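Local coordinates for protein lasso peptide isopeptidase AtxE2 (Asticcacaulis excentricus, PDB 5TXC) that hydrolyses the isopeptide bond of the threaded lasso peptides astexin-2 and astexin-3, recognising mainly their knotted loop and turning them into linear peptides, at residues A[56-61]-A[127-132]; A[87-92]-A[99-104]; A[261-266]-A[309-314]; A[360-365]-A[374-379]; A[449-454]-A[647-652]. All coordinates share one frame; numbering follows the deposited sequence.

Interaction 1: residues A[56-61]-A[127-132]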
# COMPACT_ATOMS: atom_id res chain seq x y z
N GLU A 56 0.53 -7.24 -8.13
CA GLU A 56 0.31 -8.39 -9.01
C GLU A 56 0.32 -9.73 -8.27
O GLU A 56 -0.47 -10.62 -8.61
CB GLU A 56 1.37 -8.42 -10.11
CG GLU A 56 1.26 -7.30 -11.12
CD GLU A 56 2.04 -6.04 -10.75
OE1 GLU A 56 2.05 -5.60 -9.57
OE2 GLU A 56 2.63 -5.44 -11.67
N THR A 57 1.21 -9.93 -7.31
CA THR A 57 1.31 -11.23 -6.66
C THR A 57 0.59 -11.30 -5.32
O THR A 57 0.71 -12.31 -4.63
CB THR A 57 2.77 -11.64 -6.43
OG1 THR A 57 3.34 -10.81 -5.42
CG2 THR A 57 3.58 -11.51 -7.70
N THR A 58 -0.18 -10.28 -4.94
CA THR A 58 -0.93 -10.32 -3.69
C THR A 58 -2.00 -11.40 -3.76
O THR A 58 -2.92 -11.29 -4.59
CB THR A 58 -1.60 -8.96 -3.42
OG1 THR A 58 -0.62 -7.91 -3.49
CG2 THR A 58 -2.32 -8.97 -2.03
N PRO A 59 -1.93 -12.54 -2.86
CA PRO A 59 -2.86 -13.68 -2.95
C PRO A 59 -4.21 -13.40 -2.31
O PRO A 59 -4.59 -13.96 -1.28
CB PRO A 59 -2.09 -14.79 -2.22
CG PRO A 59 -1.18 -14.08 -1.28
CD PRO A 59 -1.00 -12.67 -1.73
N LEU A 60 -4.96 -12.47 -2.91
CA LEU A 60 -6.18 -11.97 -2.32
C LEU A 60 -7.39 -12.80 -2.70
O LEU A 60 -8.49 -12.54 -2.18
CB LEU A 60 -6.40 -10.49 -2.67
CG LEU A 60 -6.05 -10.01 -4.07
CD1 LEU A 60 -6.91 -10.67 -5.15
CD2 LEU A 60 -6.21 -8.50 -4.10
N LEU A 61 -7.26 -13.73 -3.64
CA LEU A 61 -8.38 -14.56 -4.04
C LEU A 61 -7.88 -15.99 -4.17
O LEU A 61 -6.68 -16.23 -4.31
CB LEU A 61 -9.02 -14.07 -5.36
CG LEU A 61 -8.20 -14.09 -6.66
CD1 LEU A 61 -8.10 -15.54 -7.25
CD2 LEU A 61 -8.79 -13.15 -7.67
N ASN A 127 -4.08 -3.83 6.70
CA ASN A 127 -4.78 -5.07 7.00
C ASN A 127 -4.11 -6.26 6.30
O ASN A 127 -3.66 -6.15 5.16
CB ASN A 127 -6.23 -4.99 6.55
CG ASN A 127 -6.38 -4.68 5.07
OD1 ASN A 127 -5.69 -3.81 4.54
ND2 ASN A 127 -7.28 -5.40 4.40
N LEU A 128 -4.08 -7.41 6.99
CA LEU A 128 -3.55 -8.63 6.38
C LEU A 128 -4.44 -9.08 5.23
O LEU A 128 -5.67 -9.09 5.34
CB LEU A 128 -3.46 -9.75 7.42
CG LEU A 128 -2.84 -11.10 6.99
CD1 LEU A 128 -1.35 -10.96 6.73
CD2 LEU A 128 -3.06 -12.22 8.00
N THR A 129 -3.83 -9.48 4.12
CA THR A 129 -4.61 -10.08 3.05
C THR A 129 -5.00 -11.48 3.48
O THR A 129 -4.17 -12.26 3.94
CB THR A 129 -3.82 -10.12 1.74
OG1 THR A 129 -3.62 -8.78 1.27
CG2 THR A 129 -4.57 -10.88 0.67
N ILE A 130 -6.29 -11.79 3.38
CA ILE A 130 -6.82 -13.07 3.83
C ILE A 130 -6.92 -13.97 2.62
O ILE A 130 -7.73 -13.72 1.72
CB ILE A 130 -8.20 -12.90 4.49
CG1 ILE A 130 -8.11 -11.85 5.60
CG2 ILE A 130 -8.75 -14.26 4.92
CD1 ILE A 130 -7.01 -12.10 6.60
N GLN A 131 -6.11 -15.03 2.57
CA GLN A 131 -6.15 -15.95 1.44
C GLN A 131 -6.97 -17.17 1.83
O GLN A 131 -6.50 -17.98 2.63
CB GLN A 131 -4.75 -16.36 1.00
CG GLN A 131 -3.61 -15.93 1.91
CD GLN A 131 -2.22 -16.37 1.42
OE1 GLN A 131 -2.08 -17.24 0.53
NE2 GLN A 131 -1.17 -15.77 2.01
N PRO A 132 -8.20 -17.31 1.35
CA PRO A 132 -9.01 -18.47 1.72
C PRO A 132 -8.43 -19.75 1.13
O PRO A 132 -7.94 -19.76 -0.01
CB PRO A 132 -10.39 -18.15 1.15
CG PRO A 132 -10.21 -17.00 0.22
CD PRO A 132 -8.80 -16.51 0.27
O HOH W 1 -9.14 -11.76 0.30

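Interaction 2: residues A[87-92]-A[99-104]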
# COMPACT_ATOMS: atom_id res chain seq x y z
N ARG A 87 -16.40 -9.69 5.26
CA ARG A 87 -17.16 -10.86 4.85
C ARG A 87 -16.32 -11.74 3.94
O ARG A 87 -15.56 -11.25 3.09
CB ARG A 87 -18.48 -10.47 4.17
CG ARG A 87 -18.41 -9.36 3.16
CD ARG A 87 -19.83 -8.91 2.78
NE ARG A 87 -19.83 -7.88 1.73
CZ ARG A 87 -20.06 -8.11 0.44
NH1 ARG A 87 -20.33 -9.34 0.02
NH2 ARG A 87 -20.04 -7.12 -0.43
N MET A 88 -16.42 -13.04 4.16
CA MET A 88 -15.81 -14.02 3.26
C MET A 88 -16.81 -14.34 2.16
O MET A 88 -17.96 -14.71 2.45
CB MET A 88 -15.42 -15.29 4.01
CG MET A 88 -14.64 -16.31 3.16
SD MET A 88 -13.14 -15.66 2.37
CE MET A 88 -12.05 -15.51 3.78
N VAL A 89 -16.40 -14.19 0.91
CA VAL A 89 -17.33 -14.29 -0.20
C VAL A 89 -16.91 -15.42 -1.12
O VAL A 89 -15.71 -15.70 -1.30
CB VAL A 89 -17.41 -12.96 -0.96
CG1 VAL A 89 -18.51 -12.98 -2.02
CG2 VAL A 89 -17.61 -11.81 0.04
N VAL A 90 -17.91 -16.06 -1.75
CA VAL A 90 -17.72 -17.11 -2.74
C VAL A 90 -18.61 -16.77 -3.92
O VAL A 90 -19.83 -16.64 -3.76
CB VAL A 90 -18.04 -18.51 -2.20
CG1 VAL A 90 -18.02 -19.52 -3.32
CG2 VAL A 90 -17.00 -18.94 -1.19
N LYS A 91 -18.01 -16.61 -5.10
CA LYS A 91 -18.79 -16.41 -6.31
C LYS A 91 -18.38 -17.46 -7.33
O LYS A 91 -17.22 -17.89 -7.38
CB LYS A 91 -18.63 -15.02 -6.97
CG LYS A 91 -19.89 -14.69 -7.80
CD LYS A 91 -19.68 -13.72 -8.91
CE LYS A 91 -20.88 -13.71 -9.84
NZ LYS A 91 -22.02 -12.96 -9.27
N ALA A 92 -19.35 -17.86 -8.14
CA ALA A 92 -19.13 -18.85 -9.17
C ALA A 92 -18.49 -18.19 -10.37
O ALA A 92 -18.96 -17.15 -10.84
CB ALA A 92 -20.45 -19.52 -9.55
N ALA A 99 -23.16 -13.90 -5.59
CA ALA A 99 -22.16 -14.22 -4.59
C ALA A 99 -22.84 -14.59 -3.28
O ALA A 99 -23.98 -14.22 -3.02
CB ALA A 99 -21.21 -13.05 -4.38
N ILE A 100 -22.12 -15.30 -2.42
CA ILE A 100 -22.68 -15.79 -1.17
C ILE A 100 -21.72 -15.45 -0.04
O ILE A 100 -20.52 -15.74 -0.12
CB ILE A 100 -22.94 -17.30 -1.19
CG1 ILE A 100 -24.09 -17.63 -2.13
CG2 ILE A 100 -23.19 -17.81 0.20
CD1 ILE A 100 -24.25 -19.10 -2.37
N ASP A 101 -22.24 -14.78 0.99
CA ASP A 101 -21.42 -14.51 2.17
C ASP A 101 -21.38 -15.78 3.00
O ASP A 101 -22.39 -16.17 3.60
CB ASP A 101 -21.95 -13.31 2.96
CG ASP A 101 -21.83 -11.98 2.20
OD1 ASP A 101 -20.85 -11.79 1.46
OD2 ASP A 101 -22.69 -11.09 2.35
N VAL A 102 -20.23 -16.46 3.00
CA VAL A 102 -20.07 -17.67 3.80
C VAL A 102 -19.57 -17.37 5.19
O VAL A 102 -19.51 -18.28 6.03
CB VAL A 102 -19.12 -18.68 3.11
CG1 VAL A 102 -19.68 -19.12 1.76
CG2 VAL A 102 -17.72 -18.07 2.96
N ASP A 103 -19.25 -16.12 5.47
CA ASP A 103 -18.95 -15.69 6.82
C ASP A 103 -19.04 -14.17 6.83
O ASP A 103 -18.85 -13.53 5.78
CB ASP A 103 -17.57 -16.15 7.29
CG ASP A 103 -17.33 -15.86 8.77
OD1 ASP A 103 -18.32 -15.60 9.47
OD2 ASP A 103 -16.15 -15.85 9.22
N VAL A 104 -19.42 -13.61 7.97
CA VAL A 104 -19.45 -12.17 8.20
C VAL A 104 -18.94 -11.93 9.61
O VAL A 104 -19.31 -12.64 10.54
CB VAL A 104 -20.86 -11.57 8.02
CG1 VAL A 104 -20.84 -10.05 8.28
CG2 VAL A 104 -21.44 -11.89 6.65
O HOH W 2 -23.06 -11.20 -7.25

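Interaction 3: residues A[261-266]-A[309-314]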
# COMPACT_ATOMS: atom_id res chain seq x y z
N ALA A 261 7.76 -21.21 -14.49
CA ALA A 261 6.67 -22.03 -14.98
C ALA A 261 7.21 -23.17 -15.84
O ALA A 261 8.21 -23.01 -16.55
CB ALA A 261 5.65 -21.21 -15.78
N MET A 262 6.51 -24.30 -15.82
CA MET A 262 6.84 -25.44 -16.65
C MET A 262 5.73 -25.68 -17.67
O MET A 262 4.54 -25.59 -17.35
CB MET A 262 7.05 -26.69 -15.81
CG MET A 262 8.35 -26.68 -15.03
SD MET A 262 8.85 -28.37 -14.67
CE MET A 262 7.67 -28.82 -13.39
N VAL A 263 6.13 -25.93 -18.91
CA VAL A 263 5.22 -26.31 -19.98
C VAL A 263 5.85 -27.51 -20.66
O VAL A 263 6.77 -27.35 -21.46
CB VAL A 263 4.96 -25.18 -20.98
CG1 VAL A 263 3.98 -25.64 -22.04
CG2 VAL A 263 4.44 -23.98 -20.26
N GLY A 264 5.37 -28.70 -20.32
CA GLY A 264 5.97 -29.91 -20.83
C GLY A 264 7.36 -30.07 -20.25
O GLY A 264 7.54 -30.13 -19.03
N ARG A 265 8.35 -30.17 -21.12
CA ARG A 265 9.73 -30.29 -20.69
C ARG A 265 10.48 -28.96 -20.71
O ARG A 265 11.68 -28.94 -20.40
CB ARG A 265 10.44 -31.36 -21.51
CG ARG A 265 9.92 -32.77 -21.15
CD ARG A 265 10.76 -33.88 -21.73
NE ARG A 265 12.11 -33.86 -21.16
CZ ARG A 265 13.22 -33.55 -21.85
NH1 ARG A 265 13.14 -33.24 -23.14
NH2 ARG A 265 14.40 -33.55 -21.24
N THR A 266 9.82 -27.86 -21.08
CA THR A 266 10.45 -26.54 -21.05
C THR A 266 10.20 -25.87 -19.70
O THR A 266 9.04 -25.64 -19.32
CB THR A 266 9.91 -25.65 -22.17
OG1 THR A 266 10.09 -26.30 -23.44
CG2 THR A 266 10.62 -24.31 -22.15
N GLY A 309 2.06 -21.13 -16.82
CA GLY A 309 2.22 -22.16 -17.83
C GLY A 309 0.92 -22.91 -18.03
O GLY A 309 0.22 -23.24 -17.07
N ASP A 310 0.59 -23.16 -19.28
CA ASP A 310 -0.64 -23.85 -19.65
C ASP A 310 -0.22 -24.97 -20.58
O ASP A 310 0.29 -24.70 -21.66
CB ASP A 310 -1.62 -22.86 -20.29
CG ASP A 310 -2.88 -23.52 -20.82
OD1 ASP A 310 -3.05 -24.76 -20.67
OD2 ASP A 310 -3.74 -22.74 -21.33
N GLU A 311 -0.41 -26.23 -20.18
CA GLU A 311 0.05 -27.31 -21.04
C GLU A 311 -1.02 -27.76 -22.03
O GLU A 311 -0.68 -28.34 -23.07
CB GLU A 311 0.52 -28.49 -20.20
CG GLU A 311 1.91 -28.27 -19.66
CD GLU A 311 2.31 -29.31 -18.66
OE1 GLU A 311 2.19 -30.52 -18.97
OE2 GLU A 311 2.76 -28.91 -17.56
N THR A 312 -2.28 -27.44 -21.76
CA THR A 312 -3.38 -27.78 -22.66
C THR A 312 -3.22 -27.01 -23.97
O THR A 312 -2.96 -27.61 -25.02
CB THR A 312 -4.71 -27.45 -21.99
OG1 THR A 312 -4.88 -28.30 -20.85
CG2 THR A 312 -5.86 -27.64 -22.96
N ALA A 313 -3.39 -25.70 -23.93
CA ALA A 313 -2.83 -24.85 -24.96
C ALA A 313 -1.32 -24.89 -24.78
O ALA A 313 -0.83 -25.07 -23.67
CB ALA A 313 -3.36 -23.42 -24.86
N ASN A 314 -0.57 -24.84 -25.86
CA ASN A 314 0.87 -25.04 -25.67
C ASN A 314 1.51 -23.67 -25.47
O ASN A 314 2.21 -23.14 -26.34
CB ASN A 314 1.47 -25.80 -26.84
CG ASN A 314 2.87 -26.28 -26.55
OD1 ASN A 314 3.18 -26.64 -25.42
ND2 ASN A 314 3.71 -26.28 -27.56

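Interaction 4: residues A[360-365]-A[374-379]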
# COMPACT_ATOMS: atom_id res chain seq x y z
N ARG A 360 -9.03 -18.87 -18.90
CA ARG A 360 -9.41 -17.64 -18.25
C ARG A 360 -8.47 -17.32 -17.10
O ARG A 360 -7.99 -18.21 -16.39
CB ARG A 360 -10.83 -17.73 -17.76
CG ARG A 360 -11.81 -17.52 -18.87
CD ARG A 360 -13.17 -17.42 -18.31
NE ARG A 360 -13.38 -18.36 -17.21
CZ ARG A 360 -14.46 -18.32 -16.45
NH1 ARG A 360 -15.37 -17.39 -16.68
NH2 ARG A 360 -14.64 -19.20 -15.46
N LEU A 361 -8.20 -16.05 -16.96
CA LEU A 361 -7.55 -15.53 -15.77
C LEU A 361 -8.64 -14.87 -14.93
O LEU A 361 -9.41 -14.06 -15.45
CB LEU A 361 -6.46 -14.54 -16.16
CG LEU A 361 -5.08 -14.58 -15.53
CD1 LEU A 361 -4.53 -15.98 -15.59
CD2 LEU A 361 -4.21 -13.67 -16.35
N ILE A 362 -8.74 -15.24 -13.65
CA ILE A 362 -9.61 -14.54 -12.71
C ILE A 362 -8.75 -13.62 -11.86
O ILE A 362 -7.83 -14.07 -11.17
CB ILE A 362 -10.41 -15.52 -11.83
CG1 ILE A 362 -11.39 -16.33 -12.71
CG2 ILE A 362 -11.18 -14.77 -10.76
CD1 ILE A 362 -10.94 -17.69 -13.03
N CYS A 363 -9.03 -12.32 -11.91
CA CYS A 363 -8.16 -11.31 -11.30
C CYS A 363 -8.97 -10.33 -10.48
O CYS A 363 -10.13 -10.04 -10.79
CB CYS A 363 -7.42 -10.49 -12.37
SG CYS A 363 -6.40 -11.43 -13.50
N ALA A 364 -8.33 -9.75 -9.47
CA ALA A 364 -8.76 -8.45 -8.98
C ALA A 364 -8.21 -7.38 -9.92
O ALA A 364 -7.08 -7.48 -10.40
CB ALA A 364 -8.31 -8.21 -7.54
N GLN A 365 -9.04 -6.37 -10.21
CA GLN A 365 -8.66 -5.32 -11.14
C GLN A 365 -9.12 -3.96 -10.60
O GLN A 365 -10.18 -3.83 -9.98
CB GLN A 365 -9.22 -5.57 -12.55
CG GLN A 365 -8.84 -4.55 -13.60
CD GLN A 365 -9.87 -3.45 -13.75
OE1 GLN A 365 -11.03 -3.60 -13.37
NE2 GLN A 365 -9.44 -2.32 -14.29
N LEU A 374 -13.50 -7.87 -8.95
CA LEU A 374 -13.13 -9.13 -9.58
C LEU A 374 -13.54 -9.15 -11.04
O LEU A 374 -14.61 -8.65 -11.43
CB LEU A 374 -13.77 -10.31 -8.84
CG LEU A 374 -12.78 -11.12 -8.03
CD1 LEU A 374 -12.02 -10.28 -7.02
CD2 LEU A 374 -13.57 -12.20 -7.33
N VAL A 375 -12.69 -9.78 -11.86
CA VAL A 375 -12.77 -9.66 -13.30
C VAL A 375 -12.30 -10.97 -13.92
O VAL A 375 -11.64 -11.79 -13.27
CB VAL A 375 -11.90 -8.45 -13.72
CG1 VAL A 375 -10.72 -8.83 -14.58
CG2 VAL A 375 -12.74 -7.34 -14.30
N THR A 376 -12.64 -11.17 -15.20
CA THR A 376 -12.16 -12.30 -15.99
C THR A 376 -11.42 -11.77 -17.21
O THR A 376 -11.87 -10.82 -17.87
CB THR A 376 -13.36 -13.19 -16.43
OG1 THR A 376 -13.60 -14.18 -15.42
CG2 THR A 376 -13.10 -13.87 -17.73
N LEU A 377 -10.27 -12.37 -17.52
CA LEU A 377 -9.55 -12.06 -18.75
C LEU A 377 -9.53 -13.29 -19.63
O LEU A 377 -9.10 -14.37 -19.19
CB LEU A 377 -8.12 -11.59 -18.48
CG LEU A 377 -8.06 -10.07 -18.35
CD1 LEU A 377 -6.91 -9.65 -17.50
CD2 LEU A 377 -7.96 -9.45 -19.72
N ASN A 378 -9.97 -13.13 -20.87
CA ASN A 378 -9.97 -14.21 -21.85
C ASN A 378 -8.55 -14.43 -22.36
O ASN A 378 -7.97 -13.55 -23.01
CB ASN A 378 -10.91 -13.83 -23.00
CG ASN A 378 -11.07 -14.95 -24.01
OD1 ASN A 378 -10.09 -15.51 -24.46
ND2 ASN A 378 -12.30 -15.22 -24.42
N LEU A 379 -8.00 -15.60 -22.11
CA LEU A 379 -6.58 -15.80 -22.41
C LEU A 379 -6.27 -16.01 -23.89
O LEU A 379 -5.10 -16.24 -24.22
CB LEU A 379 -6.05 -16.99 -21.60
CG LEU A 379 -5.97 -16.74 -20.10
CD1 LEU A 379 -5.62 -18.03 -19.41
CD2 LEU A 379 -4.92 -15.67 -19.81

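Interaction 5: residues A[449-454]-A[647-652]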
# COMPACT_ATOMS: atom_id res chain seq x y z
N GLY A 449 -1.57 6.54 1.94
CA GLY A 449 -2.09 5.84 3.11
C GLY A 449 -3.60 5.79 3.17
O GLY A 449 -4.17 5.65 4.25
N ASP A 450 -4.25 5.97 2.03
CA ASP A 450 -5.66 6.33 1.95
C ASP A 450 -5.93 7.43 2.96
O ASP A 450 -6.74 7.29 3.88
CB ASP A 450 -6.59 5.15 2.20
CG ASP A 450 -8.04 5.53 1.97
OD1 ASP A 450 -8.29 6.67 1.51
OD2 ASP A 450 -8.95 4.72 2.28
N GLU A 451 -5.33 8.57 2.70
CA GLU A 451 -5.24 9.65 3.65
C GLU A 451 -5.69 10.96 3.08
O GLU A 451 -6.10 11.83 3.84
CB GLU A 451 -3.80 9.77 4.16
CG GLU A 451 -3.56 10.81 5.21
CD GLU A 451 -3.78 10.32 6.62
OE1 GLU A 451 -4.24 9.16 6.80
OE2 GLU A 451 -3.43 11.08 7.55
N ASN A 452 -5.68 11.12 1.76
CA ASN A 452 -5.99 12.39 1.11
C ASN A 452 -7.03 12.18 0.01
O ASN A 452 -6.71 11.58 -1.04
CB ASN A 452 -4.70 13.01 0.61
CG ASN A 452 -3.83 13.45 1.76
OD1 ASN A 452 -4.17 14.40 2.45
ND2 ASN A 452 -2.75 12.72 2.01
N PRO A 453 -8.26 12.63 0.20
CA PRO A 453 -9.38 12.13 -0.61
C PRO A 453 -9.43 12.67 -2.04
O PRO A 453 -9.96 13.75 -2.28
CB PRO A 453 -10.61 12.57 0.21
CG PRO A 453 -10.18 13.75 0.91
CD PRO A 453 -8.70 13.61 1.21
N ILE A 454 -8.92 11.90 -3.01
CA ILE A 454 -8.70 12.47 -4.34
C ILE A 454 -10.01 12.92 -4.96
O ILE A 454 -10.14 14.07 -5.40
CB ILE A 454 -7.96 11.46 -5.24
CG1 ILE A 454 -6.49 11.34 -4.81
CG2 ILE A 454 -8.04 11.90 -6.69
CD1 ILE A 454 -5.76 10.09 -5.34
N LEU A 647 -12.48 9.23 8.14
CA LEU A 647 -13.44 10.21 7.64
C LEU A 647 -13.12 11.61 8.16
O LEU A 647 -13.28 12.61 7.44
CB LEU A 647 -14.85 9.82 8.02
CG LEU A 647 -15.87 10.90 7.67
CD1 LEU A 647 -15.94 11.15 6.16
CD2 LEU A 647 -17.21 10.52 8.20
N ALA A 648 -12.66 11.70 9.41
CA ALA A 648 -12.34 13.02 9.95
C ALA A 648 -11.06 13.57 9.32
O ALA A 648 -10.95 14.78 9.09
CB ALA A 648 -12.22 12.94 11.47
N VAL A 649 -10.08 12.72 9.04
CA VAL A 649 -8.92 13.17 8.26
C VAL A 649 -9.37 13.75 6.93
O VAL A 649 -9.07 14.90 6.60
CB VAL A 649 -7.92 12.02 8.07
CG1 VAL A 649 -6.89 12.41 7.07
CG2 VAL A 649 -7.23 11.68 9.38
N TYR A 650 -10.14 12.97 6.15
CA TYR A 650 -10.64 13.44 4.86
C TYR A 650 -11.25 14.83 4.98
O TYR A 650 -10.95 15.73 4.18
CB TYR A 650 -11.70 12.48 4.33
CG TYR A 650 -11.24 11.18 3.71
CD1 TYR A 650 -9.91 10.83 3.61
CD2 TYR A 650 -12.20 10.27 3.24
CE1 TYR A 650 -9.55 9.61 3.02
CE2 TYR A 650 -11.86 9.08 2.68
CZ TYR A 650 -10.56 8.75 2.56
OH TYR A 650 -10.28 7.53 1.97
N ASN A 651 -12.12 15.03 5.98
CA ASN A 651 -12.89 16.26 6.10
C ASN A 651 -12.01 17.44 6.54
O ASN A 651 -12.11 18.55 5.99
CB ASN A 651 -14.02 16.07 7.11
CG ASN A 651 -15.24 15.41 6.52
OD1 ASN A 651 -15.68 15.75 5.42
ND2 ASN A 651 -15.83 14.48 7.27
N ARG A 652 -11.16 17.22 7.54
CA ARG A 652 -10.29 18.30 7.98
C ARG A 652 -9.37 18.76 6.86
O ARG A 652 -9.12 19.96 6.70
CB ARG A 652 -9.51 17.84 9.20
CG ARG A 652 -9.08 18.96 10.13
CD ARG A 652 -8.32 18.44 11.37
NE ARG A 652 -8.98 17.35 12.10
CZ ARG A 652 -9.68 17.58 13.19
NH1 ARG A 652 -9.77 18.83 13.60
NH2 ARG A 652 -10.28 16.63 13.86

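Interaction 1: residues A[56-61]-A[127-132]
The flat amide of Gln-131 has the ring of Pro-59 over one face: Pro-59 CG stands 3.7 Å from Gln-131 CD and almost equally far from the amide O and N, while Pro-59 CB leans to the OE1 side. Pro-59 is the centre of an inverse gamma turn, closed by Leu-60 N donating to Thr-58 O at 2.9 Å. This kink pushes the proline ring and its carbonyl toward 127-132. Both segments are loops that run into strands of neighbouring sheets, 61-63 and 133-134, probably, as in relatives of this family, in the beta-propeller domain. Nearer the backbone, Gln-131 CB comes within 3.3 Å of Pro-59 O.

Thr-129 fills the middle. Its CG2 lies anti to the backbone N (chi1 -67° for OG1), which sends the methyl to Leu-60 CA, 3.6 Å away, and to the Pro-59 carbonyl. Its OG1 accepts from Thr-51 N and is brushed by Thr-58 CG2 at 3.6 Å; the hydroxyl of Thr-58 is engaged with Ser-55 N. The side chain of Thr-58 is about 11 Å from that of Tyr-438, which stabilises the alkoxide intermediate. One water bridges the two backbones, donating to Leu-60 O at 2.7 Å and to Ile-130 O at 2.8 Å.

Interaction 2: residues A[87-92]-A[99-104]
Arg-87 NH1 donates to Asp-101 OD1 over 2.9 Å, with 160° at the hydrogen, in a single-pronged salt bridge. The oxygen lies at the edge of the guanidinium, nearly in its plane, and offers its syn lone pair; the two flat groups are nevertheless turned 71° apart, so the carboxylate does not pair side-on with two nitrogens. Arg-87 CG stands between the backbone N and the carbonyl carbon (chi1 44°), and from there the chain runs extended to NE, laying CD alongside the carboxylate, 3.3 Å from Asp-101 OD1. Its NH2 is bonded to Tyr-388 OH, of strand 384-388 in another sheet.

The backbones form an antiparallel beta hairpin, strands 83-92 and 100-104, with strand 69-78 on the other flank of 83-92. Val-90 and Ile-100 make a regular hydrogen-bonded pair, joined in both directions. Further on comes a classic beta bulge: Val-102 and Asp-103 both face Met-88. Val-102 N reaches Met-88 O at 2.9 Å, almost straight out from the carbonyl, whereas Met-88 N goes to Asp-103 O at 3.0 Å, from well above that carbonyl's plane.

The extra residue spends its side chain on packing. Val-102 CG2 sits 3.6 Å from Met-88 CG and Val-102 CG1 meets Val-90 CG2 at 4.0 Å, beside Leu-141 of strand 140-147. The carboxylate of Asp-103 turns to Tyr-143 and Arg-145 of that same strand. On the face of Arg-87, Val-89 CG1 touches Ala-99 CB at 3.6 Å.

Interaction 3: residues A[261-266]-A[309-314]
Val-263 spreads its two methyls across the segment 309-314 because CG1 stands anti to its own N (chi1 -179°), leaving CG2 beside that N. Thus CG2 drops onto the backbone of Gly-309, 3.8 Å from Gly-309 CA, while CG1 reaches forward to Asn-314 OD1 at 3.6 Å. From the opposite segment Glu-311 answers with an extended chain (chi2 171°) that brings its carboxylate in front of the Gly-264 N-H: Glu-311 CD lies 3.5 Å from Gly-264 N. The N-H points at that carbon, between two oxygens both too distant for a hydrogen bond, so any attraction is probably no more than loosely electrostatic.

Gly-264 is the second residue of a type II' beta turn, Val-263 to Thr-266, its positive phi of 67° fitting that corner. The turn joins strand 261-263 to strand 266-271 in a tight hairpin, closed by Val-263 and Thr-266 bonding each other in both directions. Strands 261-263 and 304-310 are the first strands of two successive four-stranded sheets, consistent with adjacent propeller blades. At the start of strand 261-263 and the end of 304-310, Ala-261 CB rests 3.7 Å from Gly-309 N. Val-263 also touches Ala-336, as Asn-314 does.

Interaction 4: residues A[360-365]-A[374-379]
Strands 360-367 and 373-378 are the two central strands of a four-stranded antiparallel sheet, consistent with a propeller blade, and pair in regular register. Leu-361 and Leu-377 exchange two nearly straight hydrogen bonds, Leu-361 N to Leu-377 O at 2.9 Å and Leu-377 N to Leu-361 O at 2.8 Å, each in the carbonyl plane. Between Cys-363 and Val-375 one bond, from Cys-363 N, is just as straight, but the return bond from Val-375 N to Cys-363 O, 2.8 Å long, is bent to 134° at the hydrogen.

On the face of Leu-361, Cys-363, Val-375 and Leu-377 apolar side chains meet. There Leu-361 CB and Leu-377 CB sit 4.1 Å apart, and Cys-363 makes a disulfide with Cys-354, which ties strand 350-357 covalently to its neighbour. Past the end of the pairing, Leu-379 swings back so that its side chain crosses that of Leu-361 at about a right angle.

On the other face Ile-362 lies beside Thr-376, both pointing the same way, and Leu-374 reaches over to Phe-72 and Val-70 of strand 69-78. Arg-360 bends at chi3, directing its guanidinium, whose NH1 bonds Thr-93 O. With CG beside the backbone N (chi1 -79°) and chi2 extended, the chain slants across the threonine, Arg-360 CD 3.6 Å from Thr-376 CG2.

Interaction 5: residues A[449-454]-A[647-652]
The CH-pi contact comes first: the Pro-453 ring lies on one face of the Tyr-650 ring. Pro-453 CB is 3.9 Å from the ring centroid and 16° off the normal, displaced toward the CG end, so that it is 3.8 Å from Tyr-650 CG itself. The two side chains slide past each other in opposite directions. Leu-43 of helix 40-44 touches both residues.

One residue back on the helix, a methyl makes van der Waals contact with two oxygens. With CG1 anti to its backbone N (chi1 169°), Val-649 pushes that methyl to 3.4 Å from Glu-451 O and 3.7 Å from Glu-451 OE2. All this belongs to the alpha/beta-hydrolase part of the enzyme: helix 643-662 follows His-638, which with Glu-610 probably forms the charge relay, and Pro-453 is the N-cap residue of helix 454-459. The side chain of Glu-451 is about 8 Å from that of Glu-610, and that of Asp-450 about 7 Å from that of Tyr-438, the alkoxide-stabilising residue.

The polar contacts are at the ring edge. Glu-451 O lies near the plane of Tyr-650, beside CD1, while the carboxylate of Asp-450 stands at the hydroxyl end, its plane 48° from that of the ring. The modelled separation of Asp-450 OD1 and Tyr-650 OH is doubtfully short. Firmer partners lie outside: Asp-450 OD2 makes a salt bridge with Arg-646, one turn earlier on the same helix, and Glu-451 OE2 with Lys-640.

From the N terminus, interaction 1 closes the first loop, 56 to 132, and the hairpin of interaction 2 lies within it; the two touch where Met-88 CE packs on Ile-130 CG2. The remaining contacts follow in series and none cross. Interaction 3 joins two successive sheets across about forty residues. Interaction 4 holds one sheet together by a short connection, and folds back on the start of the chain, Ala-364 CB meeting Leu-60 CD1 of interaction 1. Interaction 5 spans the longest stretch, nearly two hundred residues of the hydrolase part, and is remote from interaction 3, their centres about 47 Å apart on opposite sides of the chain's centre.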